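Local coordinates for protein RNA-dependent RNA polymerase (Farallon virus, PDB 6DX5) that carries, at the start of a long viral protein assigned as an RNA polymerase, an OTU cysteine protease domain of the kind that removes ubiquitin, at residues A[59-64]-A[112-117]; A[70-75]-A[128-133]; A[77-82]-A[104-109]. One frame throughout, in Å; residues are numbered along the deposited sequence.

Contact 1: A[59-64]-A[112-117]; sequences TALGYA and LYLEDA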
# COMPACT_ATOMS: atom_id res chain seq x y z
N THR A 59 -15.28 16.01 -5.19
CA THR A 59 -15.38 15.00 -6.23
C THR A 59 -15.07 13.62 -5.68
O THR A 59 -15.83 12.67 -5.90
CB THR A 59 -14.47 15.37 -7.38
OG1 THR A 59 -14.89 16.66 -7.85
CG2 THR A 59 -14.52 14.32 -8.54
N ALA A 60 -13.99 13.52 -4.91
CA ALA A 60 -13.58 12.23 -4.38
C ALA A 60 -14.63 11.68 -3.45
O ALA A 60 -15.05 10.53 -3.59
CB ALA A 60 -12.23 12.36 -3.66
N LEU A 61 -15.13 12.50 -2.53
CA LEU A 61 -16.10 12.00 -1.55
C LEU A 61 -17.46 11.72 -2.20
O LEU A 61 -18.16 10.76 -1.81
CB LEU A 61 -16.26 12.99 -0.41
CG LEU A 61 -15.26 12.95 0.75
CD1 LEU A 61 -13.84 12.77 0.29
CD2 LEU A 61 -15.37 14.24 1.57
N GLY A 62 -17.88 12.54 -3.17
CA GLY A 62 -19.16 12.25 -3.83
C GLY A 62 -19.08 10.94 -4.60
O GLY A 62 -20.01 10.14 -4.59
N TYR A 63 -17.93 10.71 -5.26
CA TYR A 63 -17.69 9.43 -5.90
C TYR A 63 -17.79 8.28 -4.90
O TYR A 63 -18.38 7.22 -5.22
CB TYR A 63 -16.31 9.44 -6.60
CG TYR A 63 -15.97 8.10 -7.21
CD1 TYR A 63 -15.23 7.15 -6.48
CD2 TYR A 63 -16.47 7.75 -8.45
CE1 TYR A 63 -14.97 5.88 -7.01
CE2 TYR A 63 -16.23 6.48 -8.99
CZ TYR A 63 -15.45 5.56 -8.26
OH TYR A 63 -15.20 4.29 -8.79
N ALA A 64 -17.19 8.44 -3.72
CA ALA A 64 -17.25 7.35 -2.74
C ALA A 64 -18.68 7.05 -2.29
O ALA A 64 -19.04 5.89 -2.11
CB ALA A 64 -16.37 7.68 -1.55
N LEU A 112 -18.58 5.61 8.24
CA LEU A 112 -17.37 5.86 9.01
C LEU A 112 -16.33 6.62 8.17
O LEU A 112 -15.71 7.57 8.66
CB LEU A 112 -16.79 4.55 9.53
CG LEU A 112 -17.66 3.79 10.57
CD1 LEU A 112 -17.08 2.41 10.85
CD2 LEU A 112 -17.83 4.56 11.86
N TYR A 113 -16.14 6.21 6.92
CA TYR A 113 -15.20 6.91 6.05
C TYR A 113 -15.57 8.38 5.94
O TYR A 113 -14.72 9.26 6.13
CB TYR A 113 -15.14 6.26 4.65
CG TYR A 113 -14.41 7.13 3.64
CD1 TYR A 113 -13.02 7.26 3.68
CD2 TYR A 113 -15.10 7.84 2.67
CE1 TYR A 113 -12.35 8.08 2.80
CE2 TYR A 113 -14.43 8.66 1.77
CZ TYR A 113 -13.06 8.75 1.84
OH TYR A 113 -12.39 9.56 0.96
N LEU A 114 -16.83 8.67 5.61
CA LEU A 114 -17.27 10.06 5.46
C LEU A 114 -17.09 10.85 6.76
O LEU A 114 -16.75 12.04 6.72
CB LEU A 114 -18.74 10.10 5.02
CG LEU A 114 -18.92 9.49 3.64
CD1 LEU A 114 -20.35 9.44 3.27
CD2 LEU A 114 -18.08 10.36 2.67
N GLU A 115 -17.33 10.23 7.92
CA GLU A 115 -17.13 10.95 9.18
C GLU A 115 -15.69 11.44 9.33
O GLU A 115 -15.46 12.57 9.79
CB GLU A 115 -17.50 10.08 10.38
CG GLU A 115 -19.01 10.04 10.65
CD GLU A 115 -19.42 9.12 11.80
OE1 GLU A 115 -18.63 8.93 12.75
OE2 GLU A 115 -20.55 8.58 11.74
N ASP A 116 -14.70 10.62 8.95
CA ASP A 116 -13.32 11.09 8.97
C ASP A 116 -13.06 12.05 7.83
O ASP A 116 -12.49 13.13 8.03
CB ASP A 116 -12.32 9.93 8.89
CG ASP A 116 -12.21 9.14 10.20
OD1 ASP A 116 -12.75 9.56 11.26
OD2 ASP A 116 -11.58 8.06 10.13
N ALA A 117 -13.46 11.66 6.62
CA ALA A 117 -13.00 12.37 5.43
C ALA A 117 -13.58 13.78 5.34
O ALA A 117 -12.92 14.68 4.81
CB ALA A 117 -13.34 11.58 4.17
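The Y113 ring meets L61 and A64 obliquely, while one face is occupied by A117 CB of its own helix, 3.7 Å above the ring plane and displaced toward the rim. The contact pairs helices 53-66 and 103-117 in the helical part of the viral OTU domain. Their short segments run nearly antiparallel, at 168°, with axes 11.1 Å apart, a separation bridged by side chains rather than by close backbones. Y113 holds CG anti to the backbone N (chi1 168°), which starts the ring toward helix 53-66; A64 CB then lies 4.0 Å from Y113 CE2. L61 comes in across the phenol, and its two methyls divide the work: CD1 touches both the Y113 hydroxyl and A117 CB, the latter 4.1 Å away, whereas CD2 approaches the A117 carbonyl. Beside this, L61 CG is 4.3 Å from L114 CD2. No hydrogen bond joins the two segments, and the contact is mostly apolar, the phenol oxygen and the A117 carbonyl being the polar atoms that L61 meets. The phenol oxygen finds its polar partner in E128 of helix 126-136, yet L61 CD1 still packs 3.6 Å from Y113 OH.

Contact 2: A[70-75]-A[128-133]; sequences ECHGAK and EAEMLA
E130 reaches out from helix 126-136 to the first turn of helix 72-86, setting its carboxylate against the N-H groups at the start of that helix, in the helical part of the viral OTU domain. Two bonds grip E130 OE1. G73 N donates to its syn lone pair at 2.7 Å in a nearly straight bond (164°), and a water donates to OE1 at 2.6 Å while accepting from A74 N. The other oxygen, E130 OE2, lies in the plane of the H72 ring at its edge, 3.4 Å from H72 CD2. E130 places CG anti to the backbone N (chi1 169°) and stays extended beyond it, which carries the acid across the gap. A carboxylate at a helix start would be favoured by the helix dipole. Alongside runs an apolar contact: M131 CE rests on A74 CB at 3.8 Å, and M131 CG lies 3.8 Å from C71 SG.

In the next shell, Y63 of helix 53-66 touches both C71 and M131, and F157 of strand 151-157 packs on E130. H72 also meets Y80 of the second subunit, the rings edge-to-face. C71 itself occupies the N-cap position of helix 72-86 and is the centre of an inverse gamma turn, closed by a weak bond of 3.0 Å from H72 N to E70 O.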
# COMPACT_ATOMS: atom_id res chain seq x y z
N GLU A 70 -16.22 0.29 -5.12
CA GLU A 70 -15.05 0.41 -5.98
C GLU A 70 -13.92 1.16 -5.28
O GLU A 70 -12.83 1.28 -5.85
CB GLU A 70 -15.41 1.10 -7.31
CG GLU A 70 -16.55 0.42 -8.06
CD GLU A 70 -16.32 -1.09 -8.22
OE1 GLU A 70 -17.18 -1.89 -7.72
OE2 GLU A 70 -15.25 -1.47 -8.79
N CYS A 71 -14.15 1.64 -4.06
CA CYS A 71 -13.15 2.38 -3.30
C CYS A 71 -12.32 1.38 -2.51
O CYS A 71 -12.38 1.31 -1.28
CB CYS A 71 -13.81 3.40 -2.38
SG CYS A 71 -14.73 4.56 -3.38
N HIS A 72 -11.50 0.62 -3.26
CA HIS A 72 -10.87 -0.56 -2.68
C HIS A 72 -9.95 -0.20 -1.53
O HIS A 72 -9.98 -0.87 -0.49
CB HIS A 72 -10.13 -1.33 -3.76
CG HIS A 72 -11.06 -1.86 -4.79
ND1 HIS A 72 -11.83 -2.99 -4.58
CD2 HIS A 72 -11.41 -1.38 -6.00
CE1 HIS A 72 -12.58 -3.21 -5.64
NE2 HIS A 72 -12.34 -2.25 -6.52
N GLY A 73 -9.14 0.86 -1.68
CA GLY A 73 -8.25 1.24 -0.59
C GLY A 73 -9.02 1.61 0.67
O GLY A 73 -8.80 1.05 1.74
N ALA A 74 -9.97 2.55 0.55
CA ALA A 74 -10.65 3.02 1.76
C ALA A 74 -11.59 1.95 2.33
O ALA A 74 -11.65 1.77 3.55
CB ALA A 74 -11.40 4.32 1.47
N LYS A 75 -12.33 1.23 1.47
CA LYS A 75 -13.31 0.28 1.98
C LYS A 75 -12.63 -0.86 2.71
O LYS A 75 -13.22 -1.43 3.63
CB LYS A 75 -14.22 -0.26 0.86
CG LYS A 75 -13.69 -1.54 0.18
CD LYS A 75 -14.63 -1.98 -0.91
CE LYS A 75 -14.06 -3.19 -1.65
NZ LYS A 75 -15.16 -3.74 -2.47
N GLU A 128 -7.95 8.57 -1.88
CA GLU A 128 -8.68 9.49 -2.74
C GLU A 128 -8.08 9.56 -4.16
O GLU A 128 -8.84 9.79 -5.11
CB GLU A 128 -8.75 10.88 -2.10
CG GLU A 128 -9.68 10.92 -0.85
CD GLU A 128 -9.01 10.34 0.40
OE1 GLU A 128 -9.77 9.81 1.27
OE2 GLU A 128 -7.74 10.44 0.51
N ALA A 129 -6.76 9.34 -4.34
CA ALA A 129 -6.24 9.16 -5.70
C ALA A 129 -7.03 8.08 -6.46
O ALA A 129 -7.37 8.24 -7.63
CB ALA A 129 -4.75 8.78 -5.68
N GLU A 130 -7.31 6.96 -5.81
CA GLU A 130 -8.06 5.92 -6.47
C GLU A 130 -9.45 6.42 -6.87
O GLU A 130 -9.95 6.09 -7.96
CB GLU A 130 -8.16 4.73 -5.52
CG GLU A 130 -9.11 3.68 -5.96
CD GLU A 130 -9.08 2.43 -5.07
OE1 GLU A 130 -8.78 2.52 -3.84
OE2 GLU A 130 -9.33 1.31 -5.66
N MET A 131 -10.09 7.20 -6.00
CA MET A 131 -11.45 7.67 -6.28
C MET A 131 -11.44 8.63 -7.46
O MET A 131 -12.27 8.51 -8.37
CB MET A 131 -12.00 8.35 -5.03
CG MET A 131 -12.16 7.34 -3.83
SD MET A 131 -12.61 8.24 -2.36
CE MET A 131 -12.39 6.93 -1.06
N LEU A 132 -10.50 9.59 -7.43
CA LEU A 132 -10.41 10.60 -8.46
C LEU A 132 -10.12 9.97 -9.81
O LEU A 132 -10.68 10.41 -10.82
CB LEU A 132 -9.29 11.57 -8.10
CG LEU A 132 -9.65 12.46 -6.90
CD1 LEU A 132 -8.37 13.27 -6.47
CD2 LEU A 132 -10.78 13.39 -7.40
N ALA A 133 -9.24 8.95 -9.85
CA ALA A 133 -8.90 8.32 -11.11
C ALA A 133 -10.14 7.70 -11.75
O ALA A 133 -10.38 7.89 -12.96
CB ALA A 133 -7.82 7.25 -10.90
O HOH W 1 -10.13 3.98 -2.24

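Contact 3: A[77-82]-A[104-109]; sequences VYNYRA and NVTRRG
N79 and G109 mark the crossing of helices 72-86 and 103-117, whose short segments pass at 119° with axes 7.5 Å apart and bring the CA atoms of N79 and G109 within 4.1 Å. This is a close helix-helix crossing with glycine at the crossing point, in the helical part of the viral OTU domain. So close an approach is possible because G109 presents no side chain, and its CA comes up against a carbonyl of the other helix: G109 CA is 3.4 Å from Y78 O, a bent CA-H...O contact with an angle of 126° at the hydrogen. The N79 amide lies obliquely across T106. Its OD1 sits 3.4 Å from the CA atoms of both G109 and T106, and ND2 packs 3.7 Å from the T106 CG2 methyl. The conventional partner of N79 OD1 is W68 NE1, which donates a hydrogen bond to this oxygen. One turn on, A82 CB points into helix 103-117 and meets it on several atoms at once, including R108 CB at 3.5 Å. V105 CG1, anti to its backbone N (chi1 163°), touches N79 O at 3.5 Å. Y78 CB closes the other end, 3.3 Å from G109 O, while its hydroxyl hydrogen-bonds D116 farther along helix 103-117; Y78 also lines the dithiothreitol site.

No hydrogen bond crosses between the two segments, but the R108 salt bridge to E85 extends the helix pairing. L112 packs on Y78 and A82, and L8 and F9 from strand 7-10 of the second subunit cover V77, Y80 and R81.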
# COMPACT_ATOMS: atom_id res chain seq x y z
N VAL A 77 -10.36 -0.59 4.81
CA VAL A 77 -10.20 -0.15 6.20
C VAL A 77 -11.57 0.02 6.87
O VAL A 77 -11.85 -0.64 7.88
CB VAL A 77 -9.37 1.15 6.27
CG1 VAL A 77 -9.26 1.64 7.71
CG2 VAL A 77 -7.98 0.93 5.59
N TYR A 78 -12.46 0.85 6.27
CA TYR A 78 -13.66 1.27 7.00
C TYR A 78 -14.75 0.20 7.07
O TYR A 78 -15.51 0.18 8.05
CB TYR A 78 -14.19 2.56 6.40
CG TYR A 78 -13.24 3.68 6.72
CD1 TYR A 78 -12.17 3.99 5.88
CD2 TYR A 78 -13.37 4.39 7.91
CE1 TYR A 78 -11.27 5.00 6.19
CE2 TYR A 78 -12.48 5.40 8.24
CZ TYR A 78 -11.44 5.70 7.37
OH TYR A 78 -10.56 6.70 7.71
N ASN A 79 -14.86 -0.69 6.07
CA ASN A 79 -15.79 -1.83 6.18
C ASN A 79 -15.35 -2.80 7.26
O ASN A 79 -16.20 -3.44 7.91
CB ASN A 79 -15.90 -2.58 4.86
CG ASN A 79 -16.69 -1.81 3.80
OD1 ASN A 79 -17.37 -0.80 4.09
ND2 ASN A 79 -16.63 -2.31 2.57
N TYR A 80 -14.03 -2.97 7.44
CA TYR A 80 -13.60 -3.81 8.54
C TYR A 80 -13.91 -3.15 9.88
O TYR A 80 -14.36 -3.82 10.81
CB TYR A 80 -12.12 -4.17 8.43
CG TYR A 80 -11.78 -5.21 9.48
CD1 TYR A 80 -12.29 -6.50 9.37
CD2 TYR A 80 -11.01 -4.90 10.59
CE1 TYR A 80 -12.02 -7.46 10.35
CE2 TYR A 80 -10.74 -5.85 11.56
CZ TYR A 80 -11.24 -7.12 11.44
OH TYR A 80 -10.97 -8.08 12.42
N ARG A 81 -13.73 -1.82 9.97
CA ARG A 81 -14.02 -1.17 11.25
C ARG A 81 -15.50 -1.17 11.56
O ARG A 81 -15.88 -1.28 12.74
CB ARG A 81 -13.51 0.25 11.26
CG ARG A 81 -12.05 0.32 10.98
CD ARG A 81 -11.56 1.62 11.41
NE ARG A 81 -10.18 1.73 11.01
CZ ARG A 81 -9.50 2.85 11.10
NH1 ARG A 81 -10.10 3.93 11.57
NH2 ARG A 81 -8.22 2.88 10.72
N ALA A 82 -16.35 -1.00 10.54
CA ALA A 82 -17.78 -1.10 10.75
C ALA A 82 -18.17 -2.47 11.29
O ALA A 82 -18.93 -2.56 12.26
CB ALA A 82 -18.52 -0.83 9.44
N ASN A 104 -25.50 -4.31 5.70
CA ASN A 104 -25.46 -3.33 6.77
C ASN A 104 -24.02 -2.91 7.07
O ASN A 104 -23.77 -1.75 7.45
CB ASN A 104 -26.13 -3.93 8.01
CG ASN A 104 -26.27 -2.95 9.16
OD1 ASN A 104 -26.27 -1.74 8.97
ND2 ASN A 104 -26.42 -3.49 10.37
N VAL A 105 -23.07 -3.82 6.87
CA VAL A 105 -21.67 -3.54 7.17
C VAL A 105 -21.13 -2.47 6.24
O VAL A 105 -20.58 -1.46 6.69
CB VAL A 105 -20.84 -4.83 7.08
CG1 VAL A 105 -19.35 -4.49 6.97
CG2 VAL A 105 -21.09 -5.68 8.31
N THR A 106 -21.27 -2.68 4.93
CA THR A 106 -20.66 -1.75 3.99
C THR A 106 -21.33 -0.38 4.04
O THR A 106 -20.66 0.62 3.87
CB THR A 106 -20.68 -2.34 2.58
OG1 THR A 106 -22.04 -2.47 2.14
CG2 THR A 106 -20.02 -3.69 2.58
N ARG A 107 -22.63 -0.31 4.34
CA ARG A 107 -23.23 1.00 4.55
C ARG A 107 -22.63 1.71 5.76
O ARG A 107 -22.34 2.91 5.71
CB ARG A 107 -24.74 0.85 4.74
CG ARG A 107 -25.45 2.14 4.54
CD ARG A 107 -26.90 1.85 4.33
NE ARG A 107 -27.06 0.68 3.47
CZ ARG A 107 -28.00 -0.24 3.65
NH1 ARG A 107 -28.83 -0.13 4.68
NH2 ARG A 107 -28.08 -1.28 2.82
N ARG A 108 -22.46 0.99 6.86
CA ARG A 108 -21.75 1.56 8.00
C ARG A 108 -20.32 1.96 7.65
O ARG A 108 -19.82 2.98 8.14
CB ARG A 108 -21.74 0.57 9.17
CG ARG A 108 -21.29 1.21 10.44
CD ARG A 108 -22.43 2.03 10.89
NE ARG A 108 -22.45 2.10 12.35
CZ ARG A 108 -22.84 1.11 13.16
NH1 ARG A 108 -23.26 -0.06 12.65
NH2 ARG A 108 -22.81 1.29 14.48
N GLY A 109 -19.64 1.15 6.82
CA GLY A 109 -18.24 1.45 6.49
C GLY A 109 -18.11 2.77 5.77
O GLY A 109 -17.26 3.60 6.08

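Overall arrangement
The three contacts join four helices of the OTU domain. Contact 1 is buried although farther from the chain's centre (about 13 Å, centre to centre) than contact 2 (about 8 Å); contacts 2 and 3 are partly buried and face the second subunit, contact 3 being the most peripheral at about 21 Å. Contacts 2 and 3 share helix 72-86, contacts 1 and 3 helix 103-117. Contact 1 is largely aliphatic and aromatic, contact 2 depends on a carboxylate, backbone N-H groups and a water, and contact 3 on close helix backbones. Hydroxyl-to-acid hydrogen bonds tie contact 1 to both others. Contact 3 also borders a pocket holding a dithiothreitol molecule, probably from the crystallisation liquor.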